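Local coordinates for putative isocitrate dehydrogenase, NAD-dependent (Methylococcus capsulatus, PDB 6LKY) that catalyses the oxidative decarboxylation of isocitrate to 2-oxoglutarate, probably with NAD+ as the electron acceptor, at the interface of chains A and B. Sequence-based numbering; all coordinates share one arbitrary frame. Chains: chain A/B, Putative isocitrate dehydrogenase, NAD-dependent.

Contacts 1 and 3 are neighbours, their C-alpha centres about 14 Å apart, while contact 2 lies about 25 Å from each of them. One loop ties the three together: chain B supplies it to contacts 1 and 3 through B:Lys174 and B:Lys179, and in chain A its end, A:Lys179 and A:Cys180, leads into the helix 181-193 used in contact 2. Contacts 1 and 3 probably line the active site from both chains, as in relatives, whereas contact 2 clasps the subunits at a distance. Because the interface is two-fold symmetric, each contact occurs twice, in keeping with the dimer typical of this family.

Contact 1: the interface of chains A and B. Residues chain A 71, 78-79, 82, 123; chain B 176-177, 179.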
ATOM      1  N   THR A  71     -14.962  -1.979 -13.173  1.00 25.10           N
ATOM      2  CA  THR A  71     -14.072  -1.428 -14.189  1.00 23.79           C
ATOM      3  C   THR A  71     -13.241  -2.544 -14.807  1.00 25.65           C
ATOM      4  O   THR A  71     -12.572  -3.280 -14.070  1.00 29.83           O
ATOM      5  CB  THR A  71     -13.141  -0.348 -13.582  1.00 23.53           C
ATOM      6  OG1 THR A  71     -13.938   0.690 -13.000  1.00 26.77           O
ATOM      7  CG2 THR A  71     -12.186   0.251 -14.644  1.00 19.35           C
ATOM      8  N   ARG A  78     -12.846   3.358 -19.359  0.62 22.03           N
ATOM      9  CA  ARG A  78     -12.263   3.921 -18.150  0.62 24.23           C
ATOM     10  C   ARG A  78     -13.268   3.838 -17.005  0.62 23.93           C
ATOM     11  O   ARG A  78     -14.483   3.869 -17.216  0.62 22.19           O
ATOM     12  CB  ARG A  78     -11.845   5.383 -18.369  0.62 25.23           C
ATOM     13  CG  ARG A  78     -10.782   5.603 -19.441  0.62 29.28           C
ATOM     14  CD  ARG A  78      -9.361   5.675 -18.853  0.62 24.93           C
ATOM     15  NE  ARG A  78      -8.362   5.253 -19.826  0.62 21.49           N
ATOM     16  CZ  ARG A  78      -7.119   4.892 -19.516  0.62 30.19           C
ATOM     17  NH1 ARG A  78      -6.272   4.509 -20.463  0.62 19.09           N
ATOM     18  NH2 ARG A  78      -6.714   4.921 -18.255  0.62 29.70           N
ATOM     19  N   SER A  79     -12.745   3.718 -15.786  1.00 22.40           N
ATOM     20  CA  SER A  79     -13.571   3.634 -14.583  1.00 21.89           C
ATOM     21  C   SER A  79     -14.667   4.692 -14.580  1.00 21.65           C
ATOM     22  O   SER A  79     -14.389   5.891 -14.672  1.00 18.92           O
ATOM     23  CB  SER A  79     -12.692   3.808 -13.336  1.00 19.96           C
ATOM     24  OG  SER A  79     -13.489   3.946 -12.162  1.00 22.10           O
ATOM     25  N   VAL A  82     -14.253   6.932 -11.496  1.00 23.91           N
ATOM     26  CA  VAL A  82     -13.312   8.023 -11.674  1.00 26.29           C
ATOM     27  C   VAL A  82     -13.912   9.103 -12.555  1.00 25.19           C
ATOM     28  O   VAL A  82     -13.765  10.305 -12.274  1.00 25.28           O
ATOM     29  CB  VAL A  82     -11.993   7.475 -12.239  1.00 24.20           C
ATOM     30  CG1 VAL A  82     -11.096   8.619 -12.710  1.00 20.88           C
ATOM     31  CG2 VAL A  82     -11.315   6.596 -11.174  1.00 22.07           C
ATOM     32  N   TYR A 123      -4.645   8.872 -11.568  1.00 22.03           N
ATOM     33  CA  TYR A 123      -5.981   8.654 -12.108  1.00 23.82           C
ATOM     34  C   TYR A 123      -6.323   9.653 -13.195  1.00 23.12           C
ATOM     35  O   TYR A 123      -7.470   9.699 -13.652  1.00 27.32           O
ATOM     36  CB  TYR A 123      -7.025   8.725 -10.987  1.00 27.27           C
ATOM     37  CG  TYR A 123      -7.012   7.524 -10.075  1.00 21.47           C
ATOM     38  CD1 TYR A 123      -5.851   7.151  -9.413  1.00 26.83           C
ATOM     39  CD2 TYR A 123      -8.168   6.783  -9.847  1.00 23.14           C
ATOM     40  CE1 TYR A 123      -5.831   6.056  -8.564  1.00 33.08           C
ATOM     41  CE2 TYR A 123      -8.162   5.679  -9.003  1.00 24.12           C
ATOM     42  CZ  TYR A 123      -6.983   5.322  -8.364  1.00 29.94           C
ATOM     43  OH  TYR A 123      -6.939   4.235  -7.522  1.00 28.58           O
TER
ATOM     44  N   ASN B 176      -6.984  -2.055 -13.849  1.00 21.57           N
ATOM     45  CA  ASN B 176      -8.256  -1.422 -14.173  1.00 19.76           C
ATOM     46  C   ASN B 176      -8.089   0.072 -14.409  1.00 22.59           C
ATOM     47  O   ASN B 176      -8.764   0.637 -15.278  1.00 25.05           O
ATOM     48  CB  ASN B 176      -9.293  -1.686 -13.071  1.00 19.91           C
ATOM     49  CG  ASN B 176      -8.787  -1.346 -11.668  1.00 23.98           C
ATOM     50  OD1 ASN B 176      -7.591  -1.160 -11.439  1.00 24.40           O
ATOM     51  ND2 ASN B 176      -9.707  -1.273 -10.724  1.00 24.35           N
ATOM     52  N   ILE B 177      -7.178   0.720 -13.687  1.00 19.85           N
ATOM     53  CA  ILE B 177      -6.940   2.161 -13.826  1.00 18.16           C
ATOM     54  C   ILE B 177      -5.733   2.452 -14.715  1.00 23.93           C
ATOM     55  O   ILE B 177      -5.775   3.330 -15.576  1.00 19.87           O
ATOM     56  CB  ILE B 177      -6.761   2.795 -12.433  1.00 20.50           C
ATOM     57  CG1 ILE B 177      -8.007   2.544 -11.567  1.00 25.14           C
ATOM     58  CG2 ILE B 177      -6.404   4.257 -12.562  1.00 17.45           C
ATOM     59  CD1 ILE B 177      -9.273   3.213 -12.099  1.00 26.88           C
ATOM     60  N   LYS B 179      -4.323   1.061 -17.353  1.00 18.52           N
ATOM     61  CA  LYS B 179      -4.612   0.048 -18.356  1.00 21.26           C
ATOM     62  C   LYS B 179      -3.390  -0.280 -19.204  1.00 21.11           C
ATOM     63  O   LYS B 179      -3.279  -1.398 -19.714  1.00 28.83           O
ATOM     64  CB  LYS B 179      -5.780   0.506 -19.236  1.00 23.22           C
ATOM     65  CG  LYS B 179      -7.112   0.564 -18.479  1.00 24.74           C
ATOM     66  CD  LYS B 179      -8.247   0.985 -19.393  1.00 30.23           C
ATOM     67  CE  LYS B 179      -9.544   1.194 -18.611  1.00 23.80           C
ATOM     68  NZ  LYS B 179     -10.079  -0.076 -18.033  1.00 24.12           N
TER
HETATM   69  O   HOH W   1      -9.895   3.148 -15.750  1.00 20.99           O
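B:Ile177 plugs into a pocket formed by A:Tyr123, A:Ser79 and A:Val82, and this is the dense half of the contact. With CG1 anti to the carbonyl carbon (chi1 -58°), its CG2 branch sits 4.0 Å above the centre of the A:Tyr123 ring. The CG1-CD1 branch passes the CE2 side of the same ring and ends with CD1 against A:Ser79 CB at 3.7 Å and A:Val82 CG2 at 4.1 Å. A:Val82 CG2 also lies in the ring plane at its edge, and A:Val82 N donates to A:Ser79 OG at 3.2 Å. The other half is looser and holds water. Water 1 links A:Ser79 N to the backbone oxygen of B:Asn176, and B:Lys179 NZ, turned back by a bend at chi4 (-67°), gives that oxygen a second hydrogen bond of 3.1 Å. The lysine methylenes and the A:Arg78 chain run antiparallel, with CD over the centre of the guanidinium face, 4.1 Å from its plane. A:Thr71 CG2 touches B:Asn176 CB at 3.8 Å. The contact probably helps to position the serine and tyrosine, which family resemblance marks as active-site residues, against the partner's loop, beside residues that bind NAD.

Contact 2: the interface of chains A and B. Residues chain A 179-180, 184, 187; chain B 129, 136.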
ATOM      1  N   LYS A 179      10.031  13.112  -6.951  1.00 17.65           N
ATOM      2  CA  LYS A 179      10.481  14.420  -6.474  1.00 23.67           C
ATOM      3  C   LYS A 179       9.610  15.559  -6.996  1.00 26.58           C
ATOM      4  O   LYS A 179       9.442  16.571  -6.308  1.00 28.43           O
ATOM      5  CB  LYS A 179      11.949  14.643  -6.857  1.00 28.97           C
ATOM      6  CG  LYS A 179      12.933  13.717  -6.118  1.00 30.01           C
ATOM      7  CD  LYS A 179      14.388  14.073  -6.443  1.00 36.77           C
ATOM      8  CE  LYS A 179      15.382  13.086  -5.822  1.00 32.31           C
ATOM      9  NZ  LYS A 179      15.459  13.178  -4.327  1.00 31.06           N
ATOM     10  N   CYS A 180       9.040  15.415  -8.193  1.00 27.46           N
ATOM     11  CA  CYS A 180       8.253  16.496  -8.769  1.00 22.95           C
ATOM     12  C   CYS A 180       6.806  16.470  -8.305  1.00 21.37           C
ATOM     13  O   CYS A 180       6.305  17.481  -7.819  1.00 26.98           O
ATOM     14  CB  CYS A 180       8.320  16.445 -10.301  1.00 23.68           C
ATOM     15  SG  CYS A 180       9.976  16.861 -10.915  1.00 30.50           S
ATOM     16  N   LEU A 184       6.007  18.265  -4.897  1.00 21.21           N
ATOM     17  CA  LEU A 184       5.166  19.461  -4.917  1.00 24.80           C
ATOM     18  C   LEU A 184       3.993  19.318  -3.950  1.00 28.15           C
ATOM     19  O   LEU A 184       3.656  20.257  -3.216  1.00 27.05           O
ATOM     20  CB  LEU A 184       4.669  19.726  -6.337  1.00 22.34           C
ATOM     21  CG  LEU A 184       3.775  20.947  -6.579  1.00 29.40           C
ATOM     22  CD1 LEU A 184       4.529  22.241  -6.261  1.00 28.98           C
ATOM     23  CD2 LEU A 184       3.249  20.963  -8.011  1.00 21.44           C
ATOM     24  N   GLU A 187       5.470  19.909  -0.458  1.00 23.95           N
ATOM     25  CA  GLU A 187       5.841  21.308  -0.256  1.00 28.22           C
ATOM     26  C   GLU A 187       4.611  22.179  -0.027  1.00 32.48           C
ATOM     27  O   GLU A 187       4.582  23.024   0.884  1.00 29.29           O
ATOM     28  CB  GLU A 187       6.633  21.797  -1.467  1.00 24.71           C
ATOM     29  CG  GLU A 187       6.961  23.278  -1.454  1.00 34.66           C
ATOM     30  CD  GLU A 187       7.395  23.757  -2.821  1.00 55.25           C
ATOM     31  OE1 GLU A 187       8.392  23.206  -3.339  1.00 59.02           O
ATOM     32  OE2 GLU A 187       6.734  24.665  -3.381  1.00 60.06           O
TER
ATOM     33  N   PHE B 129       8.549  19.433 -13.872  1.00 24.98           N
ATOM     34  CA  PHE B 129       7.588  20.467 -13.539  1.00 22.70           C
ATOM     35  C   PHE B 129       7.051  21.085 -14.822  1.00 23.84           C
ATOM     36  O   PHE B 129       7.727  21.108 -15.849  1.00 27.66           O
ATOM     37  CB  PHE B 129       8.243  21.545 -12.671  1.00 25.66           C
ATOM     38  CG  PHE B 129       8.751  21.039 -11.347  1.00 27.84           C
ATOM     39  CD1 PHE B 129       7.861  20.766 -10.303  1.00 29.09           C
ATOM     40  CD2 PHE B 129      10.119  20.858 -11.131  1.00 25.09           C
ATOM     41  CE1 PHE B 129       8.324  20.308  -9.071  1.00 30.36           C
ATOM     42  CE2 PHE B 129      10.590  20.408  -9.903  1.00 29.62           C
ATOM     43  CZ  PHE B 129       9.687  20.128  -8.868  1.00 24.28           C
ATOM     44  N   LYS B 136       5.927  27.210 -10.653  1.00 32.68           N
ATOM     45  CA  LYS B 136       5.487  25.836 -10.892  1.00 33.66           C
ATOM     46  C   LYS B 136       3.963  25.773 -10.856  1.00 32.57           C
ATOM     47  O   LYS B 136       3.355  26.030  -9.813  1.00 33.01           O
ATOM     48  CB  LYS B 136       6.049  24.889  -9.827  1.00 26.13           C
ATOM     49  CG  LYS B 136       7.556  24.685  -9.838  1.00 28.64           C
ATOM     50  CD  LYS B 136       7.981  24.015  -8.536  1.00 26.32           C
ATOM     51  CE  LYS B 136       9.491  23.919  -8.394  1.00 32.29           C
ATOM     52  NZ  LYS B 136       9.825  23.392  -7.039  1.00 38.85           N
TER
HETATM   53  O   HOH W   2       8.334  21.541  -5.770  1.00 31.10           O
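The ring of B:Phe129 is covered on both faces, by A:Cys180 of the partner on one and by B:Lys136 of its own chain on the other. The cysteine SG stands 3.7 Å above the plane, displaced toward the rim on the CE2 side. Opposite it, B:Lys136 CE lies 3.7 Å from the plane over the ring centre. Beyond the rim near CE1, on the cysteine's side of the plane, is the backbone oxygen of A:Cys180, 3.7 Å from that carbon. B:Lys136 is extended beyond CG, which lets its methylenes pass over the phenyl face and carry the amine past the ring toward A:Glu187. The A:Glu187 side chain, its CG anti to the backbone N (chi1 174°) and extended beyond, reaches out from its helix and crosses the lysine chain at about a right angle, bringing OE1 toward NZ. B:Lys136 NZ and A:Glu187 OE1 form a long salt bridge of 4.0 Å. Water 2 joins the two groups. A:Leu184 adds an outlying apolar neighbour, CD1 being 4.5 Å from B:Lys136 CD. In the fold, adjacent strands 125-132 and 135-146 of chain B form an arm that reaches over the start of helix 181-193 of chain A, with A:Cys180 immediately before that helix.

Contact 3: the interface of chains A and B. Residues chain A 231-232, 235; chain B 174, 207-208, 211.
B:Asp207 CB lies between two aspartates of chain A, with A:Asp231 CG and A:Asp235 CG each 3.7 Å away, a small carbon centre ringed by carboxylates. The B:Asp207 carboxylate is placed between its own backbone N and carbonyl carbon (chi1 55°), which sends OD2 toward A:Asp231 and OD1 back to the start of helix 206-215. The A:Asp235 side chain crosses it at a slant, yet the two carboxylate planes are only 15° apart, while the A:Asp231 plane is turned by 65°. On the rim, B:Lys174 NZ comes from the opposite direction and donates to A:Asp231 OD2 at 2.8 Å from above the carboxylate plane. The same amine is 3.3 Å from B:Asp207 OD2 in a salt bridge within chain B, so it bridges an acid of each chain. The 2.7 Å approach of A:Asp231 OD1 to B:Asp207 OD2, acceptor to acceptor, is doubtful. B:Ala208 N bonds B:Asp207 OD1 at 2.7 Å, steadying that carboxylate. Exchanging A:Asp231 for an alanine would probably leave B:Lys174 without its acidic mate across the interface. In this family such aspartates bind the catalytic divalent metal, which is not modelled here, and the lysine serves catalysis, so the two subunits complete the active site jointly.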
ATOM      1  N   ASP A 231      -6.229   5.347  -2.141  1.00 24.02           N
ATOM      2  CA  ASP A 231      -6.891   4.072  -2.423  1.00 24.20           C
ATOM      3  C   ASP A 231      -6.258   2.922  -1.629  1.00 22.66           C
ATOM      4  O   ASP A 231      -6.946   2.170  -0.913  1.00 26.88           O
ATOM      5  CB  ASP A 231      -6.814   3.813  -3.931  1.00 28.60           C
ATOM      6  CG  ASP A 231      -7.366   2.467  -4.329  1.00 31.82           C
ATOM      7  OD1 ASP A 231      -8.468   2.097  -3.867  1.00 34.05           O
ATOM      8  OD2 ASP A 231      -6.683   1.780  -5.106  1.00 35.75           O
ATOM      9  N   ILE A 232      -4.931   2.810  -1.699  1.00 21.41           N
ATOM     10  CA  ILE A 232      -4.249   1.675  -1.081  1.00 21.60           C
ATOM     11  C   ILE A 232      -4.356   1.749   0.442  1.00 26.52           C
ATOM     12  O   ILE A 232      -4.667   0.754   1.115  1.00 25.45           O
ATOM     13  CB  ILE A 232      -2.780   1.628  -1.543  1.00 22.95           C
ATOM     14  CG1 ILE A 232      -2.681   1.284  -3.029  1.00 23.72           C
ATOM     15  CG2 ILE A 232      -1.970   0.633  -0.707  1.00 17.07           C
ATOM     16  CD1 ILE A 232      -1.268   1.463  -3.593  1.00 22.43           C
ATOM     17  N   ASP A 235      -7.818   1.014   1.851  1.00 25.33           N
ATOM     18  CA  ASP A 235      -8.137  -0.419   1.877  1.00 23.38           C
ATOM     19  C   ASP A 235      -7.364  -1.152   2.974  1.00 25.84           C
ATOM     20  O   ASP A 235      -7.879  -2.098   3.589  1.00 24.13           O
ATOM     21  CB  ASP A 235      -7.856  -1.055   0.522  1.00 21.43           C
ATOM     22  CG  ASP A 235      -9.007  -0.884  -0.434  1.00 40.24           C
ATOM     23  OD1 ASP A 235      -9.820   0.040  -0.197  1.00 34.40           O
ATOM     24  OD2 ASP A 235      -9.090  -1.658  -1.417  1.00 39.78           O
TER
ATOM     25  N   LYS B 174      -2.580  -2.797 -10.867  1.00 17.37           N
ATOM     26  CA  LYS B 174      -3.714  -1.874 -10.868  1.00 20.80           C
ATOM     27  C   LYS B 174      -4.179  -1.644 -12.307  1.00 17.96           C
ATOM     28  O   LYS B 174      -4.313  -0.519 -12.793  1.00 21.09           O
ATOM     29  CB  LYS B 174      -3.329  -0.577 -10.151  1.00 18.65           C
ATOM     30  CG  LYS B 174      -4.477   0.406  -9.911  1.00 24.47           C
ATOM     31  CD  LYS B 174      -5.371   0.004  -8.720  1.00 26.69           C
ATOM     32  CE  LYS B 174      -6.520   1.009  -8.566  1.00 26.98           C
ATOM     33  NZ  LYS B 174      -7.545   0.621  -7.539  1.00 26.80           N
ATOM     34  N   ASP B 207      -5.108  -2.651  -4.206  1.00 20.97           N
ATOM     35  CA  ASP B 207      -5.796  -2.191  -2.996  1.00 30.97           C
ATOM     36  C   ASP B 207      -6.501  -3.352  -2.285  1.00 24.93           C
ATOM     37  O   ASP B 207      -6.362  -3.525  -1.058  1.00 30.76           O
ATOM     38  CB  ASP B 207      -6.756  -1.034  -3.315  1.00 31.55           C
ATOM     39  CG  ASP B 207      -7.780  -1.367  -4.413  1.00 44.48           C
ATOM     40  OD1 ASP B 207      -7.714  -2.469  -5.000  1.00 33.33           O
ATOM     41  OD2 ASP B 207      -8.672  -0.516  -4.673  1.00 34.37           O
ATOM     42  N   ALA B 208      -7.222  -4.190  -3.039  1.00 25.22           N
ATOM     43  CA  ALA B 208      -7.801  -5.396  -2.441  1.00 25.87           C
ATOM     44  C   ALA B 208      -6.710  -6.279  -1.853  1.00 26.15           C
ATOM     45  O   ALA B 208      -6.881  -6.871  -0.779  1.00 22.78           O
ATOM     46  CB  ALA B 208      -8.615  -6.179  -3.477  1.00 19.64           C
ATOM     47  N   MET B 211      -5.702  -5.002   1.595  1.00 25.37           N
ATOM     48  CA  MET B 211      -6.712  -5.430   2.565  1.00 24.73           C
ATOM     49  C   MET B 211      -6.519  -6.901   2.928  1.00 24.67           C
ATOM     50  O   MET B 211      -6.547  -7.273   4.113  1.00 28.39           O
ATOM     51  CB  MET B 211      -8.117  -5.186   2.010  1.00 24.18           C
ATOM     52  CG  MET B 211      -9.249  -5.847   2.812  1.00 29.78           C
ATOM     53  SD  MET B 211      -9.472  -7.616   2.470  1.00 32.17           S
ATOM     54  CE  MET B 211     -10.141  -7.598   0.791  1.00 28.12           C
TER